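Local coordinates for protein cytosine-specific methyltransferase (Escherichia coli O157:H7 EDL933, PDB 3G7U) that probably methylates cytosine at C5 in DNA, using S-adenosyl-L-methionine as the methyl donor, at residues Val12-Arg21 with Gly329-His337; Asp195-Ile204 with Arg216-Tyr227. One frame throughout, in Å; residues are numbered along the deposited sequence.

Interaction 1. Residues Val12-Arg21 with Gly329-His337; sequences VGGLSLGAAR and GFPDWFRFH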
loop_
_atom_site.group_PDB
_atom_site.type_symbol
_atom_site.label_atom_id
_atom_site.label_comp_id
_atom_site.label_asym_id
_atom_site.label_seq_id
_atom_site.Cartn_x
_atom_site.Cartn_y
_atom_site.Cartn_z
ATOM N N VAL A 12 -5.579 0.387 -4.681
ATOM C CA VAL A 12 -5.993 -1.037 -4.622
ATOM C C VAL A 12 -6.121 -1.597 -3.228
ATOM O O VAL A 12 -6.708 -2.662 -3.051
ATOM C CB VAL A 12 -4.990 -1.983 -5.370
ATOM C CG1 VAL A 12 -4.967 -1.622 -6.819
ATOM C CG2 VAL A 12 -3.580 -1.902 -4.755
ATOM N N GLY A 13 -5.614 -0.860 -2.241
ATOM C CA GLY A 13 -5.862 -1.202 -0.848
ATOM C C GLY A 13 -4.659 -1.625 -0.017
ATOM O O GLY A 13 -4.801 -2.439 0.896
ATOM N N GLY A 14 -3.480 -1.101 -0.329
ATOM C CA GLY A 14 -2.320 -1.292 0.566
ATOM C C GLY A 14 -2.621 -0.813 2.007
ATOM O O GLY A 14 -2.403 -1.549 2.963
ATOM N N LEU A 15 -3.111 0.420 2.149
ATOM C CA LEU A 15 -3.390 0.974 3.478
ATOM C C LEU A 15 -4.610 0.274 4.064
ATOM O O LEU A 15 -4.656 0.031 5.258
ATOM C CB LEU A 15 -3.646 2.484 3.350
ATOM C CG LEU A 15 -3.731 3.266 4.639
ATOM C CD1 LEU A 15 -2.290 3.343 5.270
ATOM C CD2 LEU A 15 -4.221 4.677 4.303
ATOM N N SER A 16 -5.575 -0.076 3.209
ATOM C CA SER A 16 -6.763 -0.847 3.631
ATOM C C SER A 16 -6.382 -2.186 4.241
ATOM O O SER A 16 -6.936 -2.616 5.280
ATOM C CB SER A 16 -7.691 -1.142 2.457
ATOM O OG SER A 16 -8.449 0.001 2.119
ATOM N N LEU A 17 -5.439 -2.868 3.607
ATOM C CA LEU A 17 -5.025 -4.209 4.112
ATOM C C LEU A 17 -4.315 -4.030 5.454
ATOM O O LEU A 17 -4.499 -4.821 6.378
ATOM C CB LEU A 17 -4.098 -4.903 3.112
ATOM C CG LEU A 17 -3.543 -6.257 3.588
ATOM C CD1 LEU A 17 -4.708 -7.191 4.044
ATOM C CD2 LEU A 17 -2.692 -6.893 2.477
ATOM N N GLY A 18 -3.503 -2.986 5.553
ATOM C CA GLY A 18 -2.886 -2.629 6.841
ATOM C C GLY A 18 -3.947 -2.403 7.914
ATOM O O GLY A 18 -3.824 -2.925 9.021
ATOM N N ALA A 19 -5.006 -1.655 7.576
ATOM C CA ALA A 19 -6.059 -1.373 8.547
ATOM C C ALA A 19 -6.745 -2.652 8.971
ATOM O O ALA A 19 -6.965 -2.888 10.178
ATOM C CB ALA A 19 -7.085 -0.379 7.949
ATOM N N ALA A 20 -7.087 -3.489 8.002
ATOM C CA ALA A 20 -7.862 -4.704 8.257
ATOM C C ALA A 20 -7.058 -5.690 9.114
ATOM O O ALA A 20 -7.588 -6.319 10.045
ATOM C CB ALA A 20 -8.300 -5.364 6.918
ATOM N N ARG A 21 -5.772 -5.807 8.813
ATOM C CA ARG A 21 -4.903 -6.710 9.596
ATOM C C ARG A 21 -4.702 -6.180 11.054
ATOM O O ARG A 21 -4.612 -6.965 12.005
ATOM C CB ARG A 21 -3.564 -6.932 8.893
ATOM C CG ARG A 21 -3.622 -7.894 7.723
ATOM C CD ARG A 21 -2.228 -8.117 7.166
ATOM N NE ARG A 21 -2.130 -9.388 6.480
ATOM C CZ ARG A 21 -1.138 -9.744 5.668
ATOM N NH1 ARG A 21 -0.160 -8.886 5.415
ATOM N NH2 ARG A 21 -1.134 -10.961 5.116
ATOM N N GLY A 329 5.594 -5.738 -0.006
ATOM C CA GLY A 329 4.963 -6.209 1.201
ATOM C C GLY A 329 3.527 -6.676 1.052
ATOM O O GLY A 329 2.818 -6.814 2.048
ATOM N N PHE A 330 3.085 -6.969 -0.170
ATOM C CA PHE A 330 1.757 -7.533 -0.355
ATOM C C PHE A 330 1.799 -9.052 -0.200
ATOM O O PHE A 330 2.773 -9.705 -0.573
ATOM C CB PHE A 330 1.203 -7.184 -1.765
ATOM C CG PHE A 330 0.579 -5.814 -1.868
ATOM C CD1 PHE A 330 -0.783 -5.626 -1.594
ATOM C CD2 PHE A 330 1.343 -4.753 -2.316
ATOM C CE1 PHE A 330 -1.348 -4.358 -1.720
ATOM C CE2 PHE A 330 0.801 -3.488 -2.437
ATOM C CZ PHE A 330 -0.548 -3.309 -2.153
ATOM N N PRO A 331 0.736 -9.647 0.350
ATOM C CA PRO A 331 0.738 -11.102 0.442
ATOM C C PRO A 331 0.480 -11.767 -0.906
ATOM O O PRO A 331 -0.118 -11.160 -1.805
ATOM C CB PRO A 331 -0.445 -11.393 1.354
ATOM C CG PRO A 331 -1.340 -10.202 1.267
ATOM C CD PRO A 331 -0.505 -9.040 0.881
ATOM N N ASP A 332 0.905 -13.017 -1.052
ATOM C CA ASP A 332 0.679 -13.752 -2.300
ATOM C C ASP A 332 -0.761 -13.957 -2.688
ATOM O O ASP A 332 -1.031 -14.165 -3.863
ATOM C CB ASP A 332 1.345 -15.135 -2.254
ATOM C CG ASP A 332 2.802 -15.087 -2.567
ATOM O OD1 ASP A 332 3.322 -14.022 -2.955
ATOM O OD2 ASP A 332 3.457 -16.157 -2.463
ATOM N N TRP A 333 -1.680 -13.894 -1.718
ATOM C CA TRP A 333 -3.117 -14.065 -1.994
ATOM C C TRP A 333 -3.831 -12.786 -2.472
ATOM O O TRP A 333 -4.978 -12.838 -2.874
ATOM C CB TRP A 333 -3.843 -14.687 -0.771
ATOM C CG TRP A 333 -3.618 -13.976 0.548
ATOM C CD1 TRP A 333 -2.728 -14.320 1.512
ATOM C CD2 TRP A 333 -4.318 -12.798 1.053
ATOM N NE1 TRP A 333 -2.834 -13.469 2.597
ATOM C CE2 TRP A 333 -3.801 -12.529 2.345
ATOM C CE3 TRP A 333 -5.345 -11.978 0.546
ATOM C CZ2 TRP A 333 -4.241 -11.450 3.132
ATOM C CZ3 TRP A 333 -5.793 -10.911 1.318
ATOM C CH2 TRP A 333 -5.241 -10.649 2.600
ATOM N N PHE A 334 -3.114 -11.660 -2.460
ATOM C CA PHE A 334 -3.670 -10.393 -2.940
ATOM C C PHE A 334 -3.661 -10.439 -4.469
ATOM O O PHE A 334 -2.661 -10.788 -5.087
ATOM C CB PHE A 334 -2.848 -9.220 -2.388
ATOM C CG PHE A 334 -3.568 -7.907 -2.440
ATOM C CD1 PHE A 334 -4.292 -7.456 -1.319
ATOM C CD2 PHE A 334 -3.566 -7.151 -3.601
ATOM C CE1 PHE A 334 -5.004 -6.247 -1.362
ATOM C CE2 PHE A 334 -4.268 -5.912 -3.649
ATOM C CZ PHE A 334 -4.977 -5.488 -2.520
ATOM N N ARG A 335 -4.780 -10.078 -5.092
ATOM C CA ARG A 335 -4.921 -10.249 -6.528
ATOM C C ARG A 335 -4.896 -8.902 -7.217
ATOM O O ARG A 335 -5.643 -8.005 -6.834
ATOM C CB ARG A 335 -6.245 -10.930 -6.828
ATOM C CG ARG A 335 -6.373 -11.383 -8.286
ATOM C CD ARG A 335 -7.664 -12.198 -8.456
ATOM N NE ARG A 335 -7.819 -12.631 -9.840
ATOM C CZ ARG A 335 -8.557 -13.672 -10.226
ATOM N NH1 ARG A 335 -9.183 -14.412 -9.310
ATOM N NH2 ARG A 335 -8.635 -13.999 -11.527
ATOM N N PHE A 336 -4.044 -8.749 -8.223
ATOM C CA PHE A 336 -3.937 -7.453 -8.929
ATOM C C PHE A 336 -4.570 -7.550 -10.298
ATOM O O PHE A 336 -4.985 -8.630 -10.721
ATOM C CB PHE A 336 -2.463 -7.043 -9.085
ATOM C CG PHE A 336 -1.806 -6.773 -7.782
ATOM C CD1 PHE A 336 -1.911 -5.523 -7.204
ATOM C CD2 PHE A 336 -1.170 -7.800 -7.072
ATOM C CE1 PHE A 336 -1.366 -5.275 -5.941
ATOM C CE2 PHE A 336 -0.611 -7.565 -5.796
ATOM C CZ PHE A 336 -0.696 -6.295 -5.243
ATOM N N HIS A 337 -4.650 -6.422 -11.009
ATOM C CA HIS A 337 -5.103 -6.451 -12.392
ATOM C C HIS A 337 -4.257 -7.416 -13.215
ATOM O O HIS A 337 -3.047 -7.566 -12.976
ATOM C CB HIS A 337 -5.016 -5.043 -12.995
ATOM C CG HIS A 337 -5.812 -4.883 -14.258
ATOM N ND1 HIS A 337 -5.288 -5.145 -15.510
ATOM C CD2 HIS A 337 -7.097 -4.493 -14.459
ATOM C CE1 HIS A 337 -6.215 -4.925 -16.428
ATOM N NE2 HIS A 337 -7.325 -4.542 -15.818
HETATM O O HOH W 1 1.918 -9.088 3.547
#
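Leu-17 drops its two methyls onto Pro-331 and Trp-333. Leu-17 CD2 points at the proline head-on, 3.5 Å from Pro-331 CD, which is tight for two carbons. Leu-17 CD1 crosses to the indole and reaches Trp-333 CH2 at 3.8 Å. With Leu-17 CG anti to the backbone N (chi1 176°), both branches leave the helix toward the loop. One turn on, Arg-21 runs extended past the proline and the indole. Arg-21 NH2 lies 3.7 Å from Trp-333 CZ2, with the guanidinium turned almost square to the indole, 80° between planes. Its N-H groups have other partners: NE bonds to Gln-233 O and NH2 to Lys-229 O, while water 1 bridges NH1 to Gly-329 O. Trp-333 itself has its polar partner at Gly-232.

In sequence, residues 12-21 begin in the last part of the glycine-rich first conserved motif of C5-methyltransferases, where the loop after strand 4-8 leads into helix 14-22 of the Rossmann-like fold. Residues 329-337 follow helix 321-328 and begin with the end of motif IX. Gly-13 is the N-cap of helix 14-22, and Gly-329 ends helix 321-328 in a Schellman motif.

Near the helix start the loop presents three phenylalanines, which also pack on one another, atoms of one ring lying over the rim of the next. Phe-330 CZ sits 3.8 Å from Gly-14 CA, so the ring packs against bare backbone there. Val-12 CG2 approaches all three rings, at 4.2 Å from Phe-336 CE1. Phe-334 turns an edge to Val-12 O, which lies near the ring plane and 3.4 Å from Phe-334 CZ. That buried carbonyl oxygen has no hydrogen-bond partner in the model.

Interaction 2. Residues Asp195-Ile204 with Arg216-Tyr227; sequences DALYGLPDII and RTIKKDRKGGFY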
loop_
_atom_site.group_PDB
_atom_site.type_symbol
_atom_site.label_atom_id
_atom_site.label_comp_id
_atom_site.label_asym_id
_atom_site.label_seq_id
_atom_site.Cartn_x
_atom_site.Cartn_y
_atom_site.Cartn_z
ATOM N N ASP A 195 15.241 -13.160 0.300
ATOM C CA ASP A 195 14.218 -13.795 1.146
ATOM C C ASP A 195 12.822 -13.586 0.572
ATOM O O ASP A 195 11.972 -14.473 0.662
ATOM C CB ASP A 195 14.204 -13.191 2.557
ATOM C CG ASP A 195 15.540 -13.326 3.290
ATOM O OD1 ASP A 195 16.221 -14.362 3.131
ATOM O OD2 ASP A 195 15.891 -12.380 4.037
ATOM N N ALA A 196 12.580 -12.405 0.007
ATOM C CA ALA A 196 11.189 -12.079 -0.415
ATOM C C ALA A 196 10.822 -12.887 -1.647
ATOM O O ALA A 196 9.687 -13.313 -1.784
ATOM C CB ALA A 196 11.059 -10.587 -0.724
ATOM N N LEU A 197 11.813 -13.142 -2.494
ATOM C CA LEU A 197 11.605 -13.826 -3.791
ATOM C C LEU A 197 11.734 -15.350 -3.722
ATOM O O LEU A 197 11.554 -16.027 -4.736
ATOM C CB LEU A 197 12.548 -13.260 -4.841
ATOM C CG LEU A 197 12.387 -11.769 -5.104
ATOM C CD1 LEU A 197 13.128 -11.375 -6.358
ATOM C CD2 LEU A 197 10.909 -11.398 -5.217
ATOM N N TYR A 198 11.962 -15.884 -2.513
ATOM C CA TYR A 198 12.146 -17.323 -2.288
ATOM C C TYR A 198 11.010 -18.134 -2.867
ATOM O O TYR A 198 9.824 -17.858 -2.568
ATOM C CB TYR A 198 12.233 -17.669 -0.784
ATOM C CG TYR A 198 12.075 -19.168 -0.547
ATOM C CD1 TYR A 198 13.160 -20.019 -0.732
ATOM C CD2 TYR A 198 10.836 -19.735 -0.216
ATOM C CE1 TYR A 198 13.036 -21.388 -0.560
ATOM C CE2 TYR A 198 10.692 -21.108 -0.068
ATOM C CZ TYR A 198 11.817 -21.916 -0.243
ATOM O OH TYR A 198 11.736 -23.264 -0.095
ATOM N N GLY A 199 11.357 -19.166 -3.643
ATOM C CA GLY A 199 10.381 -20.223 -4.006
ATOM C C GLY A 199 9.496 -19.933 -5.212
ATOM O O GLY A 199 8.669 -20.758 -5.605
ATOM N N LEU A 200 9.679 -18.766 -5.819
ATOM C CA LEU A 200 8.944 -18.413 -7.024
ATOM C C LEU A 200 9.520 -19.176 -8.226
ATOM O O LEU A 200 10.700 -19.581 -8.198
ATOM C CB LEU A 200 9.019 -16.886 -7.247
ATOM C CG LEU A 200 8.210 -15.972 -6.293
ATOM C CD1 LEU A 200 8.636 -14.519 -6.464
ATOM C CD2 LEU A 200 6.695 -16.075 -6.513
ATOM N N PRO A 201 8.712 -19.365 -9.299
ATOM C CA PRO A 201 9.239 -20.105 -10.457
ATOM C C PRO A 201 10.446 -19.466 -11.145
ATOM O O PRO A 201 10.478 -18.246 -11.354
ATOM C CB PRO A 201 8.044 -20.208 -11.414
ATOM C CG PRO A 201 7.046 -19.185 -10.948
ATOM C CD PRO A 201 7.280 -19.018 -9.445
ATOM N N ASP A 202 11.435 -20.292 -11.505
ATOM C CA ASP A 202 12.594 -19.802 -12.260
ATOM C C ASP A 202 12.311 -19.643 -13.747
ATOM O O ASP A 202 13.017 -18.904 -14.449
ATOM C CB ASP A 202 13.789 -20.765 -12.090
ATOM C CG ASP A 202 14.543 -20.529 -10.791
ATOM O OD1 ASP A 202 14.811 -19.348 -10.443
ATOM O OD2 ASP A 202 14.854 -21.529 -10.108
ATOM N N ILE A 203 11.320 -20.390 -14.230
ATOM C CA ILE A 203 10.885 -20.311 -15.624
ATOM C C ILE A 203 9.504 -19.688 -15.678
ATOM O O ILE A 203 8.554 -20.227 -15.101
ATOM C CB ILE A 203 10.809 -21.699 -16.310
ATOM C CG1 ILE A 203 12.125 -22.481 -16.188
ATOM C CG2 ILE A 203 10.341 -21.561 -17.768
ATOM C CD1 ILE A 203 13.315 -21.830 -16.818
ATOM N N ILE A 204 9.371 -18.560 -16.379
ATOM C CA ILE A 204 8.051 -17.916 -16.396
ATOM C C ILE A 204 7.636 -17.594 -17.832
ATOM O O ILE A 204 8.458 -17.626 -18.736
ATOM C CB ILE A 204 8.053 -16.582 -15.571
ATOM C CG1 ILE A 204 9.203 -15.679 -16.068
ATOM C CG2 ILE A 204 8.123 -16.866 -14.067
ATOM C CD1 ILE A 204 9.276 -14.416 -15.332
ATOM N N ARG A 216 0.707 -19.880 -11.163
ATOM C CA ARG A 216 1.884 -20.741 -11.124
ATOM C C ARG A 216 2.079 -21.337 -9.746
ATOM O O ARG A 216 1.817 -20.677 -8.731
ATOM C CB ARG A 216 3.135 -19.930 -11.498
ATOM C CG ARG A 216 3.265 -19.557 -12.973
ATOM C CD ARG A 216 3.226 -20.788 -13.912
ATOM N NE ARG A 216 4.391 -21.656 -13.654
ATOM C CZ ARG A 216 5.620 -21.407 -14.023
ATOM N NH1 ARG A 216 5.923 -20.289 -14.691
ATOM N NH2 ARG A 216 6.567 -22.287 -13.736
ATOM N N THR A 217 2.604 -22.571 -9.714
ATOM C CA THR A 217 2.968 -23.241 -8.487
ATOM C C THR A 217 4.237 -22.678 -7.885
ATOM O O THR A 217 5.235 -22.413 -8.603
ATOM C CB THR A 217 3.138 -24.781 -8.756
ATOM O OG1 THR A 217 1.877 -25.309 -9.144
ATOM C CG2 THR A 217 3.658 -25.521 -7.510
ATOM N N ILE A 218 4.186 -22.433 -6.566
ATOM C CA ILE A 218 5.350 -21.984 -5.820
ATOM C C ILE A 218 5.734 -22.991 -4.725
ATOM O O ILE A 218 4.947 -23.877 -4.367
ATOM C CB ILE A 218 5.091 -20.628 -5.149
ATOM C CG1 ILE A 218 3.863 -20.724 -4.238
ATOM C CG2 ILE A 218 4.870 -19.526 -6.216
ATOM C CD1 ILE A 218 3.807 -19.663 -3.149
ATOM N N LYS A 219 6.931 -22.825 -4.198
ATOM C CA LYS A 219 7.329 -23.542 -2.992
ATOM C C LYS A 219 6.954 -22.673 -1.815
ATOM O O LYS A 219 7.320 -21.489 -1.770
ATOM C CB LYS A 219 8.831 -23.764 -2.978
ATOM C CG LYS A 219 9.318 -24.679 -4.055
ATOM C CD LYS A 219 10.828 -24.824 -3.947
ATOM C CE LYS A 219 11.357 -25.655 -5.104
ATOM N NZ LYS A 219 10.416 -26.782 -5.390
ATOM N N LYS A 220 6.171 -23.230 -0.901
ATOM C CA LYS A 220 5.903 -22.550 0.349
ATOM C C LYS A 220 6.222 -23.426 1.542
ATOM O O LYS A 220 5.338 -23.898 2.238
ATOM C CB LYS A 220 4.505 -21.913 0.417
ATOM C CG LYS A 220 3.288 -22.736 0.193
ATOM C CD LYS A 220 2.109 -21.798 0.450
ATOM C CE LYS A 220 1.165 -22.357 1.487
ATOM N NZ LYS A 220 -0.100 -22.884 0.927
ATOM N N ASP A 221 7.511 -23.656 1.736
ATOM C CA ASP A 221 7.996 -24.446 2.854
ATOM C C ASP A 221 8.939 -23.592 3.690
ATOM O O ASP A 221 10.026 -24.037 4.065
ATOM C CB ASP A 221 8.712 -25.705 2.341
ATOM C CG ASP A 221 9.777 -25.392 1.296
ATOM O OD1 ASP A 221 10.029 -24.193 1.039
ATOM O OD2 ASP A 221 10.351 -26.344 0.719
ATOM N N ARG A 222 8.558 -22.344 3.925
ATOM C CA ARG A 222 9.329 -21.508 4.826
ATOM C C ARG A 222 8.524 -20.961 5.969
ATOM O O ARG A 222 7.276 -20.940 5.944
ATOM C CB ARG A 222 10.099 -20.405 4.123
ATOM C CG ARG A 222 11.469 -20.814 3.774
ATOM C CD ARG A 222 12.296 -19.633 3.451
ATOM N NE ARG A 222 13.541 -20.071 2.874
ATOM C CZ ARG A 222 14.497 -19.246 2.466
ATOM N NH1 ARG A 222 15.621 -19.744 1.941
ATOM N NH2 ARG A 222 14.342 -17.934 2.593
ATOM N N LYS A 223 9.282 -20.546 6.980
ATOM C CA LYS A 223 8.783 -20.221 8.301
ATOM C C LYS A 223 9.351 -18.877 8.702
ATOM O O LYS A 223 10.484 -18.521 8.324
ATOM C CB LYS A 223 9.246 -21.291 9.306
ATOM C CG LYS A 223 8.794 -22.737 8.990
ATOM C CD LYS A 223 7.492 -23.117 9.710
ATOM C CE LYS A 223 6.237 -22.700 8.944
ATOM N NZ LYS A 223 5.019 -23.097 9.695
ATOM N N GLY A 224 8.566 -18.130 9.467
ATOM C CA GLY A 224 9.019 -16.831 9.941
ATOM C C GLY A 224 7.992 -15.764 9.646
ATOM O O GLY A 224 7.125 -15.954 8.807
ATOM N N GLY A 225 8.126 -14.639 10.337
ATOM C CA GLY A 225 7.142 -13.567 10.324
ATOM C C GLY A 225 6.712 -13.131 8.937
ATOM O O GLY A 225 5.523 -13.062 8.667
ATOM N N PHE A 226 7.684 -12.874 8.063
ATOM C CA PHE A 226 7.415 -12.432 6.678
ATOM C C PHE A 226 6.554 -13.434 5.910
ATOM O O PHE A 226 5.605 -13.032 5.204
ATOM C CB PHE A 226 8.732 -12.182 5.938
ATOM C CG PHE A 226 8.553 -11.785 4.496
ATOM C CD1 PHE A 226 8.219 -10.468 4.166
ATOM C CD2 PHE A 226 8.719 -12.724 3.458
ATOM C CE1 PHE A 226 8.058 -10.084 2.836
ATOM C CE2 PHE A 226 8.540 -12.333 2.110
ATOM C CZ PHE A 226 8.218 -11.000 1.813
ATOM N N TYR A 227 6.861 -14.735 6.074
ATOM C CA TYR A 227 6.168 -15.799 5.350
ATOM C C TYR A 227 4.786 -16.050 5.878
ATOM O O TYR A 227 3.903 -16.484 5.132
ATOM C CB TYR A 227 7.014 -17.093 5.323
ATOM C CG TYR A 227 8.342 -16.843 4.660
ATOM C CD1 TYR A 227 8.424 -16.645 3.272
ATOM C CD2 TYR A 227 9.518 -16.729 5.415
ATOM C CE1 TYR A 227 9.640 -16.357 2.649
ATOM C CE2 TYR A 227 10.743 -16.450 4.803
ATOM C CZ TYR A 227 10.798 -16.273 3.418
ATOM O OH TYR A 227 11.990 -15.986 2.802
HETATM O O HOH W 2 7.372 -19.024 -2.796
HETATM O O HOH W 3 13.684 -23.080 2.803
HETATM O O HOH W 4 8.092 -22.638 -8.118
#
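The variable region between strand 163-171 and helix 321-328, which in C5-methyltransferases includes the target recognition part, folds back on itself here. Arg-222 lies flat on Tyr-198, an off-centre cation-pi stack with planes 14° apart. Arg-222 CZ stands 4.1 Å from the centroid of the Tyr-198 ring, while Arg-222 CD sits over the same face as a CH-pi contact. The extended arginine chain carries the guanidinium across the ring. From there Arg-222 NH2 donates to Tyr-227 OH, at 3.1 Å. Tyr-227 OH in turn donates a hydrogen bond to Asp-195 O, 2.6 Å away, from a position tilted off the carbonyl plane. Beside it, Ala-196 CB rests 3.8 Å from Phe-226 CZ.

Further along, Lys-219 N gives a nearly straight bond to Gly-199 O (3.0 Å, 172°). Water 2 joins Tyr-198 O to Lys-219 O. At the far end Arg-216 bends at chi2 and chi3, which folds its guanidinium over Pro-201. Arg-216 NH1 then bonds Ile-203 O at 2.7 Å, in both the guanidinium and carbonyl planes, and NH2 adds a weak second bond. Asp-195 OD1 is 4.1 Å from Arg-222 NH2, too far for a salt bridge. Arg-222 thus reaches across by its stack and also holds the hydroxyl that bonds Asp-195 O, Arg-216 grips a neutral carbonyl, and any help from the Asp-195 charge is probably long-range.

How the interactions relate
Interaction 1 is buried close to the centre of the fold. Interaction 2 lies at the surface, about 18 Å away between centres. The first packs helix 14-22 against the loop after helix 321-328, with apolar side chains and no direct hydrogen bond across. The second joins two loop-rich segments through hydrogen bonds, waters and an arginine stack. Residues 195-204 and 216-227 belong to the chain that runs between the two segments of interaction 1. The contacts meet where Ile-218 CD1 packs 3.6 Å from Asp-332 OD2. Arg-326 of helix 321-328 spans both: it pairs with Asp-332 and bonds to the carbonyls of Ala-196 and Tyr-198.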